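Local atomic coordinates of beta-hexosaminidase Amuc_2018 (Akkermansia muciniphila, PDB entry 6JEB), a protein that hydrolyses terminal non-reducing N-acetyl-D-hexosamine residues from N-acetyl-beta-D-hexosaminides, including N-glycans and chitobiose, as a family 20 glycoside hydrolase. Residues V97-R101 and H102-A106; A237-F240 and N241-D245; A397-A401 and E402-D406; P405-N408 and H409-R413. All coordinates share one frame; numbering follows the deposited sequence. Where two conformers were deposited one is given.

Interaction 1. Residues V97-R101 and H102-A106; sequences VDPAR and HFIPA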
loop_
_atom_site.group_PDB
_atom_site.type_symbol
_atom_site.label_atom_id
_atom_site.label_comp_id
_atom_site.label_asym_id
_atom_site.label_seq_id
_atom_site.Cartn_x
_atom_site.Cartn_y
_atom_site.Cartn_z
ATOM N N VAL A 97 0.191 2.986 -3.824
ATOM C CA VAL A 97 0.622 3.862 -4.906
ATOM C C VAL A 97 0.246 5.294 -4.559
ATOM O O VAL A 97 -0.637 5.554 -3.732
ATOM C CB VAL A 97 0.066 3.443 -6.290
ATOM C CG1 VAL A 97 0.667 2.114 -6.717
ATOM C CG2 VAL A 97 -1.468 3.393 -6.276
ATOM N N ASP A 98 0.931 6.237 -5.208
ATOM C CA ASP A 98 0.873 7.657 -4.861
ATOM C C ASP A 98 0.536 8.474 -6.104
ATOM O O ASP A 98 1.360 9.250 -6.606
ATOM C CB ASP A 98 2.210 8.082 -4.251
ATOM C CG ASP A 98 2.230 9.527 -3.776
ATOM O OD1 ASP A 98 1.176 10.211 -3.765
ATOM O OD2 ASP A 98 3.335 9.969 -3.393
ATOM N N PRO A 99 -0.689 8.337 -6.622
ATOM C CA PRO A 99 -1.075 9.171 -7.769
ATOM C C PRO A 99 -1.203 10.637 -7.408
ATOM O O PRO A 99 -1.184 11.478 -8.315
ATOM C CB PRO A 99 -2.417 8.575 -8.210
ATOM C CG PRO A 99 -2.978 7.970 -6.930
ATOM C CD PRO A 99 -1.764 7.410 -6.220
ATOM N N ALA A 100 -1.321 10.976 -6.114
ATOM C CA ALA A 100 -1.323 12.385 -5.724
ATOM C C ALA A 100 -0.054 13.086 -6.194
ATOM O O ALA A 100 -0.112 14.211 -6.706
ATOM C CB ALA A 100 -1.459 12.515 -4.207
ATOM N N ARG A 101 1.105 12.445 -6.017
ATOM C CA ARG A 101 2.360 13.076 -6.418
ATOM C C ARG A 101 2.580 13.004 -7.923
ATOM O O ARG A 101 3.003 13.990 -8.537
ATOM C CB ARG A 101 3.535 12.443 -5.669
ATOM C CG ARG A 101 3.841 13.115 -4.326
ATOM C CD ARG A 101 2.610 13.193 -3.406
ATOM N NE ARG A 101 2.988 13.769 -2.121
ATOM C CZ ARG A 101 3.541 13.072 -1.130
ATOM N NH1 ARG A 101 3.750 11.763 -1.265
ATOM N NH2 ARG A 101 3.888 13.680 -0.005
ATOM N N HIS A 102 2.314 11.852 -8.537
ATOM C CA HIS A 102 2.348 11.738 -9.992
ATOM C C HIS A 102 1.209 10.831 -10.408
ATOM O O HIS A 102 1.142 9.677 -9.970
ATOM C CB HIS A 102 3.685 11.193 -10.509
ATOM C CG HIS A 102 4.749 12.237 -10.631
ATOM N ND1 HIS A 102 5.727 12.416 -9.678
ATOM C CD2 HIS A 102 4.976 13.174 -11.585
ATOM C CE1 HIS A 102 6.514 13.416 -10.040
ATOM N NE2 HIS A 102 6.079 13.897 -11.191
ATOM N N PHE A 103 0.320 11.364 -11.241
ATOM C CA PHE A 103 -0.867 10.642 -11.661
ATOM C C PHE A 103 -0.473 9.347 -12.361
ATOM O O PHE A 103 0.481 9.314 -13.146
ATOM C CB PHE A 103 -1.647 11.535 -12.626
ATOM C CG PHE A 103 -2.956 10.960 -13.059
ATOM C CD1 PHE A 103 -3.998 10.802 -12.150
ATOM C CD2 PHE A 103 -3.149 10.570 -14.374
ATOM C CE1 PHE A 103 -5.208 10.268 -12.553
ATOM C CE2 PHE A 103 -4.356 10.040 -14.784
ATOM C CZ PHE A 103 -5.387 9.893 -13.872
ATOM N N ILE A 104 -1.211 8.276 -12.077
ATOM C CA ILE A 104 -0.976 6.980 -12.704
ATOM C C ILE A 104 -2.164 6.689 -13.617
ATOM O O ILE A 104 -3.275 6.445 -13.123
ATOM C CB ILE A 104 -0.798 5.853 -11.677
ATOM C CG1 ILE A 104 0.221 6.242 -10.593
ATOM C CG2 ILE A 104 -0.395 4.562 -12.391
ATOM C CD1 ILE A 104 0.214 5.284 -9.391
ATOM N N PRO A 105 -1.980 6.690 -14.933
ATOM C CA PRO A 105 -3.099 6.409 -15.835
ATOM C C PRO A 105 -3.701 5.037 -15.568
ATOM O O PRO A 105 -3.031 4.121 -15.084
ATOM C CB PRO A 105 -2.455 6.475 -17.226
ATOM C CG PRO A 105 -1.275 7.405 -17.042
ATOM C CD PRO A 105 -0.756 7.083 -15.658
ATOM N N ALA A 106 -4.989 4.916 -15.894
ATOM C CA ALA A 106 -5.724 3.672 -15.666
ATOM C C ALA A 106 -5.005 2.456 -16.235
ATOM O O ALA A 106 -4.947 1.405 -15.586
ATOM C CB ALA A 106 -7.121 3.779 -16.282
#

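Interaction 2. Residues A237-F240 and N241-D245; sequences ASVF and NELKD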
loop_
_atom_site.group_PDB
_atom_site.type_symbol
_atom_site.label_atom_id
_atom_site.label_comp_id
_atom_site.label_asym_id
_atom_site.label_seq_id
_atom_site.Cartn_x
_atom_site.Cartn_y
_atom_site.Cartn_z
ATOM N N ALA A 237 -18.013 14.842 4.402
ATOM C CA ALA A 237 -19.178 13.972 4.248
ATOM C C ALA A 237 -19.423 13.651 2.780
ATOM O O ALA A 237 -19.725 12.503 2.430
ATOM C CB ALA A 237 -20.421 14.603 4.887
ATOM N N SER A 238 -19.271 14.651 1.900
ATOM C CA SER A 238 -19.436 14.407 0.469
ATOM C C SER A 238 -18.346 13.492 -0.061
ATOM O O SER A 238 -18.620 12.604 -0.875
ATOM C CB SER A 238 -19.420 15.723 -0.303
ATOM O OG SER A 238 -20.473 16.566 0.118
ATOM N N VAL A 239 -17.098 13.721 0.363
ATOM C CA VAL A 239 -15.998 12.842 -0.031
ATOM C C VAL A 239 -16.307 11.408 0.373
ATOM O O VAL A 239 -16.198 10.475 -0.433
ATOM C CB VAL A 239 -14.675 13.325 0.590
ATOM C CG1 VAL A 239 -13.568 12.301 0.341
ATOM C CG2 VAL A 239 -14.290 14.685 0.033
ATOM N N PHE A 240 -16.696 11.212 1.634
ATOM C CA PHE A 240 -16.929 9.861 2.130
ATOM C C PHE A 240 -18.116 9.200 1.440
ATOM O O PHE A 240 -18.117 7.977 1.261
ATOM C CB PHE A 240 -17.120 9.870 3.648
ATOM C CG PHE A 240 -15.923 10.368 4.421
ATOM C CD1 PHE A 240 -14.658 10.403 3.856
ATOM C CD2 PHE A 240 -16.079 10.808 5.730
ATOM C CE1 PHE A 240 -13.563 10.865 4.586
ATOM C CE2 PHE A 240 -14.998 11.271 6.467
ATOM C CZ PHE A 240 -13.734 11.301 5.893
ATOM N N ASN A 241 -19.139 9.977 1.065
ATOM C CA ASN A 241 -20.250 9.406 0.308
ATOM C C ASN A 241 -19.781 8.877 -1.043
ATOM O O ASN A 241 -20.214 7.803 -1.482
ATOM C CB ASN A 241 -21.371 10.437 0.146
ATOM C CG ASN A 241 -22.147 10.663 1.432
ATOM O OD1 ASN A 241 -22.159 9.811 2.323
ATOM N ND2 ASN A 241 -22.809 11.812 1.531
ATOM N N GLU A 242 -18.886 9.609 -1.717
ATOM C CA GLU A 242 -18.329 9.098 -2.966
ATOM C C GLU A 242 -17.539 7.824 -2.725
ATOM O O GLU A 242 -17.636 6.867 -3.502
ATOM C CB GLU A 242 -17.422 10.137 -3.628
ATOM C CG GLU A 242 -18.163 11.332 -4.135
ATOM C CD GLU A 242 -19.307 10.937 -5.045
ATOM O OE1 GLU A 242 -19.037 10.310 -6.096
ATOM O OE2 GLU A 242 -20.466 11.246 -4.702
ATOM N N LEU A 243 -16.747 7.794 -1.651
ATOM C CA LEU A 243 -15.970 6.595 -1.359
ATOM C C LEU A 243 -16.880 5.410 -1.066
ATOM O O LEU A 243 -16.564 4.276 -1.437
ATOM C CB LEU A 243 -15.018 6.855 -0.195
ATOM C CG LEU A 243 -13.973 7.958 -0.413
ATOM C CD1 LEU A 243 -13.044 8.054 0.797
ATOM C CD2 LEU A 243 -13.184 7.733 -1.704
ATOM N N LYS A 244 -18.015 5.655 -0.400
ATOM C CA LYS A 244 -18.980 4.584 -0.148
ATOM C C LYS A 244 -19.504 4.002 -1.458
ATOM O O LYS A 244 -19.654 2.778 -1.594
ATOM C CB LYS A 244 -20.133 5.121 0.709
ATOM C CG LYS A 244 -21.239 4.117 0.983
ATOM C CD LYS A 244 -20.781 3.023 1.915
ATOM C CE LYS A 244 -21.928 2.065 2.239
ATOM N NZ LYS A 244 -21.546 1.021 3.234
ATOM N N ASP A 245 -19.780 4.868 -2.435
ATOM C CA ASP A 245 -20.283 4.386 -3.713
ATOM C C ASP A 245 -19.210 3.628 -4.489
ATOM O O ASP A 245 -19.513 2.612 -5.127
ATOM C CB ASP A 245 -20.824 5.557 -4.529
ATOM C CG ASP A 245 -21.569 5.107 -5.757
ATOM O OD1 ASP A 245 -22.457 4.242 -5.627
ATOM O OD2 ASP A 245 -21.275 5.621 -6.849
HETATM O O HOH W 1 -20.886 12.924 -2.549
#

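Interaction 3. Residues A397-A401 and E402-D406; sequences APVWA and ERLPD. With ACM (acetamide), chain C.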
loop_
_atom_site.group_PDB
_atom_site.type_symbol
_atom_site.label_atom_id
_atom_site.label_comp_id
_atom_site.label_asym_id
_atom_site.label_seq_id
_atom_site.Cartn_x
_atom_site.Cartn_y
_atom_site.Cartn_z
ATOM N N ALA A 397 3.831 -1.803 1.860
ATOM C CA ALA A 397 4.971 -1.075 1.300
ATOM C C ALA A 397 4.506 0.088 0.437
ATOM O O ALA A 397 3.955 -0.138 -0.656
ATOM C CB ALA A 397 5.853 -2.015 0.479
ATOM N N PRO A 398 4.707 1.331 0.869
ATOM C CA PRO A 398 4.361 2.480 0.018
ATOM C C PRO A 398 5.428 2.755 -1.029
ATOM O O PRO A 398 6.633 2.707 -0.754
ATOM C CB PRO A 398 4.291 3.652 1.011
ATOM C CG PRO A 398 4.341 3.033 2.390
ATOM C CD PRO A 398 5.052 1.732 2.242
ATOM N N VAL A 399 4.968 3.083 -2.239
ATOM C CA VAL A 399 5.873 3.531 -3.292
ATOM C C VAL A 399 5.623 5.018 -3.528
ATOM O O VAL A 399 5.007 5.416 -4.527
ATOM C CB VAL A 399 5.748 2.694 -4.579
ATOM C CG1 VAL A 399 7.004 2.868 -5.435
ATOM C CG2 VAL A 399 5.533 1.207 -4.260
ATOM N N TRP A 400 6.094 5.847 -2.598
ATOM C CA TRP A 400 5.852 7.283 -2.675
ATOM C C TRP A 400 6.428 7.836 -3.971
ATOM O O TRP A 400 7.496 7.416 -4.425
ATOM C CB TRP A 400 6.517 7.975 -1.490
ATOM C CG TRP A 400 5.990 7.522 -0.159
ATOM C CD1 TRP A 400 6.615 6.699 0.743
ATOM C CD2 TRP A 400 4.737 7.888 0.426
ATOM N NE1 TRP A 400 5.818 6.529 1.854
ATOM C CE2 TRP A 400 4.664 7.256 1.689
ATOM C CE3 TRP A 400 3.674 8.703 0.009
ATOM C CZ2 TRP A 400 3.561 7.391 2.527
ATOM C CZ3 TRP A 400 2.579 8.848 0.848
ATOM C CH2 TRP A 400 2.535 8.199 2.098
ATOM N N ALA A 401 5.718 8.793 -4.571
ATOM C CA ALA A 401 5.997 9.158 -5.954
ATOM C C ALA A 401 6.376 10.622 -6.147
ATOM O O ALA A 401 6.273 11.122 -7.269
ATOM C CB ALA A 401 4.846 8.751 -6.876
ATOM N N GLU A 402 6.827 11.318 -5.096
ATOM C CA GLU A 402 7.361 12.666 -5.301
ATOM C C GLU A 402 8.311 12.689 -6.492
ATOM O O GLU A 402 8.274 13.614 -7.316
ATOM C CB GLU A 402 8.120 13.160 -4.058
ATOM C CG GLU A 402 7.270 13.513 -2.839
ATOM C CD GLU A 402 7.107 12.354 -1.875
ATOM O OE1 GLU A 402 7.182 11.192 -2.326
ATOM O OE2 GLU A 402 6.924 12.604 -0.661
ATOM N N ARG A 403 9.162 11.664 -6.606
ATOM C CA ARG A 403 10.230 11.634 -7.598
ATOM C C ARG A 403 10.066 10.498 -8.606
ATOM O O ARG A 403 11.036 10.133 -9.278
ATOM C CB ARG A 403 11.591 11.522 -6.908
ATOM C CG ARG A 403 11.929 12.680 -5.992
ATOM C CD ARG A 403 12.331 13.916 -6.777
ATOM N NE ARG A 403 12.872 14.935 -5.889
ATOM C CZ ARG A 403 13.549 15.999 -6.300
ATOM N NH1 ARG A 403 13.755 16.193 -7.597
ATOM N NH2 ARG A 403 14.022 16.865 -5.414
ATOM N N LEU A 404 8.869 9.927 -8.741
ATOM C CA LEU A 404 8.647 8.806 -9.657
ATOM C C LEU A 404 7.557 9.193 -10.646
ATOM O O LEU A 404 6.361 9.018 -10.369
ATOM C CB LEU A 404 8.302 7.525 -8.898
ATOM C CG LEU A 404 9.376 7.064 -7.909
ATOM C CD1 LEU A 404 8.869 5.906 -7.046
ATOM C CD2 LEU A 404 10.672 6.674 -8.635
ATOM N N PRO A 405 7.925 9.728 -11.813
ATOM C CA PRO A 405 6.938 10.406 -12.664
ATOM C C PRO A 405 6.127 9.525 -13.599
ATOM O O PRO A 405 5.170 10.035 -14.195
ATOM C CB PRO A 405 7.805 11.399 -13.459
ATOM C CG PRO A 405 9.133 10.708 -13.563
ATOM C CD PRO A 405 9.311 9.976 -12.254
ATOM N N ASP A 406 6.458 8.243 -13.751
ATOM C CA ASP A 406 5.716 7.372 -14.650
ATOM C C ASP A 406 5.845 5.926 -14.181
ATOM O O ASP A 406 6.609 5.615 -13.262
ATOM C CB ASP A 406 6.160 7.558 -16.112
ATOM C CG ASP A 406 7.649 7.310 -16.319
ATOM O OD1 ASP A 406 8.251 6.521 -15.566
ATOM O OD2 ASP A 406 8.224 7.915 -17.247
HETATM C C1 ACM C . 4.508 9.252 5.541
HETATM O O ACM C . 5.549 8.765 5.232
HETATM N N ACM C . 4.355 10.666 5.410
HETATM C C2 ACM C . 3.333 8.453 6.078
HETATM O O HOH W 2 9.547 9.280 -4.832
#

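Interaction 4. Residues P405-N408 and H409-R413; sequences PDLN and HLLYR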
loop_
_atom_site.group_PDB
_atom_site.type_symbol
_atom_site.label_atom_id
_atom_site.label_comp_id
_atom_site.label_asym_id
_atom_site.label_seq_id
_atom_site.Cartn_x
_atom_site.Cartn_y
_atom_site.Cartn_z
ATOM N N PRO A 405 7.925 9.728 -11.813
ATOM C CA PRO A 405 6.938 10.406 -12.664
ATOM C C PRO A 405 6.127 9.525 -13.599
ATOM O O PRO A 405 5.170 10.035 -14.195
ATOM C CB PRO A 405 7.805 11.399 -13.459
ATOM C CG PRO A 405 9.133 10.708 -13.563
ATOM C CD PRO A 405 9.311 9.976 -12.254
ATOM N N ASP A 406 6.458 8.243 -13.751
ATOM C CA ASP A 406 5.716 7.372 -14.650
ATOM C C ASP A 406 5.845 5.926 -14.181
ATOM O O ASP A 406 6.609 5.615 -13.262
ATOM C CB ASP A 406 6.160 7.558 -16.112
ATOM C CG ASP A 406 7.649 7.310 -16.319
ATOM O OD1 ASP A 406 8.251 6.521 -15.566
ATOM O OD2 ASP A 406 8.224 7.915 -17.247
ATOM N N LEU A 407 5.089 5.040 -14.839
ATOM C CA LEU A 407 5.068 3.637 -14.430
ATOM C C LEU A 407 6.446 3.001 -14.554
ATOM O O LEU A 407 6.830 2.171 -13.722
ATOM C CB LEU A 407 4.041 2.858 -15.256
ATOM C CG LEU A 407 3.942 1.362 -14.951
ATOM C CD1 LEU A 407 3.345 1.146 -13.567
ATOM C CD2 LEU A 407 3.114 0.659 -16.019
ATOM N N ASN A 408 7.204 3.367 -15.591
ATOM C CA ASN A 408 8.549 2.822 -15.754
ATOM C C ASN A 408 9.392 3.085 -14.510
ATOM O O ASN A 408 10.051 2.178 -13.986
ATOM C CB ASN A 408 9.199 3.441 -16.991
ATOM C CG ASN A 408 10.499 2.764 -17.381
ATOM O OD1 ASN A 408 10.682 1.561 -17.180
ATOM N ND2 ASN A 408 11.409 3.539 -17.958
ATOM N N HIS A 409 9.362 4.322 -14.011
ATOM C CA HIS A 409 10.101 4.650 -12.795
ATOM C C HIS A 409 9.494 3.967 -11.572
ATOM O O HIS A 409 10.224 3.537 -10.670
ATOM C CB HIS A 409 10.113 6.162 -12.589
ATOM C CG HIS A 409 11.121 6.880 -13.432
ATOM N ND1 HIS A 409 10.799 7.504 -14.621
ATOM C CD2 HIS A 409 12.445 7.084 -13.247
ATOM C CE1 HIS A 409 11.885 8.063 -15.128
ATOM N NE2 HIS A 409 12.894 7.829 -14.311
ATOM N N LEU A 410 8.161 3.890 -11.519
ATOM C CA LEU A 410 7.485 3.283 -10.380
ATOM C C LEU A 410 7.858 1.809 -10.238
ATOM O O LEU A 410 8.213 1.346 -9.147
ATOM C CB LEU A 410 5.978 3.453 -10.575
ATOM C CG LEU A 410 5.041 3.063 -9.446
ATOM C CD1 LEU A 410 5.368 3.892 -8.230
ATOM C CD2 LEU A 410 3.597 3.284 -9.866
ATOM N N LEU A 411 7.760 1.053 -11.332
ATOM C CA LEU A 411 8.096 -0.364 -11.274
ATOM C C LEU A 411 9.573 -0.568 -10.991
ATOM O O LEU A 411 9.942 -1.552 -10.340
ATOM C CB LEU A 411 7.707 -1.064 -12.577
ATOM C CG LEU A 411 6.206 -1.157 -12.866
ATOM C CD1 LEU A 411 5.984 -1.801 -14.237
ATOM C CD2 LEU A 411 5.471 -1.928 -11.765
ATOM N N TYR A 412 10.431 0.337 -11.477
ATOM C CA TYR A 412 11.855 0.188 -11.212
ATOM C C TYR A 412 12.136 0.187 -9.715
ATOM O O TYR A 412 12.937 -0.620 -9.231
ATOM C CB TYR A 412 12.685 1.273 -11.907
ATOM C CG TYR A 412 14.146 0.963 -11.728
ATOM C CD1 TYR A 412 14.800 0.111 -12.609
ATOM C CD2 TYR A 412 14.854 1.468 -10.643
ATOM C CE1 TYR A 412 16.134 -0.215 -12.431
ATOM C CE2 TYR A 412 16.178 1.143 -10.442
ATOM C CZ TYR A 412 16.814 0.305 -11.344
ATOM O OH TYR A 412 18.125 -0.025 -11.145
ATOM N N ARG A 413 11.495 1.092 -8.965
ATOM C CA ARG A 413 11.724 1.116 -7.522
ATOM C C ARG A 413 10.850 0.122 -6.765
ATOM O O ARG A 413 11.279 -0.394 -5.731
ATOM C CB ARG A 413 11.621 2.538 -6.960
ATOM C CG ARG A 413 12.760 3.407 -7.471
ATOM C CD ARG A 413 13.314 4.429 -6.478
ATOM N NE ARG A 413 14.539 5.005 -7.030
ATOM C CZ ARG A 413 15.334 5.887 -6.417
ATOM N NH1 ARG A 413 15.045 6.336 -5.200
ATOM N NH2 ARG A 413 16.431 6.321 -7.035
#

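Interaction 1. Residues V97-R101 and H102-A106
V97 and I104 make the apolar side of this turn: I104 CD1 comes to 3.6 Å from V97 CB. I104 CG1 lies anti to its carbonyl carbon (chi1 -49°), a setting that sends CD1 back over the valine, while the ring of P99 packs more loosely along the same isoleucine. Backbone polar contacts close the loop. H102 N donates a weak but straight bond to D98 O (3.4 Å, 174°), and P99 CA makes a CA-H...O contact of 3.2 Å with H102 O. Polar side chains form the third set. D98 OD1 accepts from R101 N in an Asx motif, and D98 OD2 is met on its syn side by R101 NH1 at 2.8 Å, in the guanidinium plane, as a salt bridge. The imidazole of H102 has R101 O over one face, while its ND1 is hydrogen-bonded to A401 O. Were H102 shortened to an alanine, A401 O would probably lose this donor and a gap would open over the R101 carbonyl. In R101, an established substrate-binding residue, NE is hydrogen-bonded to Q132 and NH2 forms a salt bridge with D130 of the charge relay system; bonding at several nitrogens implies a guanidinium held in a defined orientation at the active site.

Interaction 2. Residues A237-F240 and N241-D245
F240 and L243, three residues apart on helix 230-246, bring their side chains together on its buried side: F240 CD1 and L243 CD1 are 4.2 Å apart, the leucine methyl reaching the ring obliquely. The same methyl lies 4.3 Å from V239 CG1, one helical turn back, so L243 CD1 is in van der Waals range of two apolar neighbours. Both F240 and L243 have CG anti to the carbonyl carbon (chi1 -62° and -61°), which directs the two groups back along the helix. On another side, a water donates to S238 O and to E242 OE2, 2.8 Å from each, and so bridges a backbone carbonyl to the carboxylate of the residue four places on. The bend of the E242 chain at chi2 (-53°) brings its carboxylate back to this water.

Behind these side chains stands the backbone, with four consecutive i to i+4 bonds. The bond from L243 N to V239 O measures 3.0 Å, and that from K244 N to F240 O measures 2.9 Å. Farther out, F240 packs on T293, L296 and L297 of helix 282-299, E242 OE1 forms a salt bridge with K167, and K244 NZ donates to N300 O.

The helix is thus divided chemically. Its apolar side packs within the catalytic domain, away from the annotated sites, whereas S238 O serves both E242 N and the water, a double demand that would probably polarise this carbonyl.

Interaction 3. Residues A397-A401 and E402-D406
L404 folds back over the residues that precede it, its CB lying 4.2 Å from A401 CB. With CG anti to the carbonyl carbon (chi1 -59°), the chain continues past W400 O, which CG meets at 4.0 Å. At the tip, CD1 comes to 3.3 Å from W400 O and also touches V399 CG1 at 3.9 Å, the two side chains crossing at about a right angle; CD2 turns to the following helix, where it packs near H409 O and R413. This fold-back accompanies a type I beta turn from A401 to L404, in which L404 N donates a weak, nearly straight bond to A401 O (172°). A water spans the same turn, donating to W400 O and accepting from R403 N. E402 is bent at chi2 (93°), which sets OE1 3.4 Å from W400 CB; OE2 makes a long, weak ion pair with R101.

The indole of W400 has P398 CB over one face, offset toward the rim, and W400 CZ2 lies 3.6 Å from the oxygen of the bound acetamide, which approaches obliquely. Acetamide is also hydrogen-bonded to D257 and Y352, and W307 meets the indole nearby. Here the last strand of the TIM barrel, 392-399, runs into a loop carrying the substrate-binding residues W400, A401 and E402, the usual placing of a barrel active site at the C-terminal ends of its strands.

Interaction 4. Residues P405-N408 and H409-R413
D406 and H409 set carboxylate against imidazole with their planes 26° apart, the acid standing at the ring edge. One oxygen does the work: D406 OD1 accepts from H409 N and from H409 ND1, each at 2.9 Å. H409 N meets OD1 nearly in line with the C-O bond, and its N-H...O angle is 165°, whereas ND1 approaches from above the carboxylate plane. The D406 torsion that permits this places CG between the backbone N and the carbonyl carbon (chi1 57°), turning the carboxylate over the first turn of helix 407-414 as its N-cap. P405 takes a face of the same imidazole, its CD lying 4.0 Å from the ring centroid in a CH-pi contact. The ring is therefore gripped at an edge and on a face, while weak bonds from NE2 to A465 O and P464 O engage its far side.

A different side of the helix is apolar. L407 and L411 cross at a slant, L407 CD1 meeting L411 CG at 3.7 Å. L411 N donates to L407 O at 2.8 Å, tying the same two residues through the backbone. F112 of helix 106-118 packs on L410 and L411.

A leucine at H409 would probably take away the ND1 donor, leaving D406 OD1 with the backbone N-H of this position, and remove the aromatic face that P405 packs on. With two N-H groups on one oxygen at a helix start, the carboxylate is likely to be stabilised as an anion, favourably placed toward the helix dipole.

How the interactions relate
Interactions 1, 3 and 4 form one connected region, whereas interaction 2 stands apart: its centre is 20, 26 and 30 Å from theirs, and its nearest approach is about 11 Å between nearest atoms, to interaction 1. Interactions 1 and 3, with centres 8 Å apart, are joined at A401, where D98 OD2 meets A401 N at 2.9 Å and H102 holds the carbonyl. They belong to two adjacent barrel-strand ends: W400 lines the acetamide pocket, and the side chain of R101, a substrate-binding residue, lies about 6 Å from the ligand. Interaction 4 continues directly from interaction 3, sharing P405 and D406, and L404 CD2 packs 3.8 Å from H409 O.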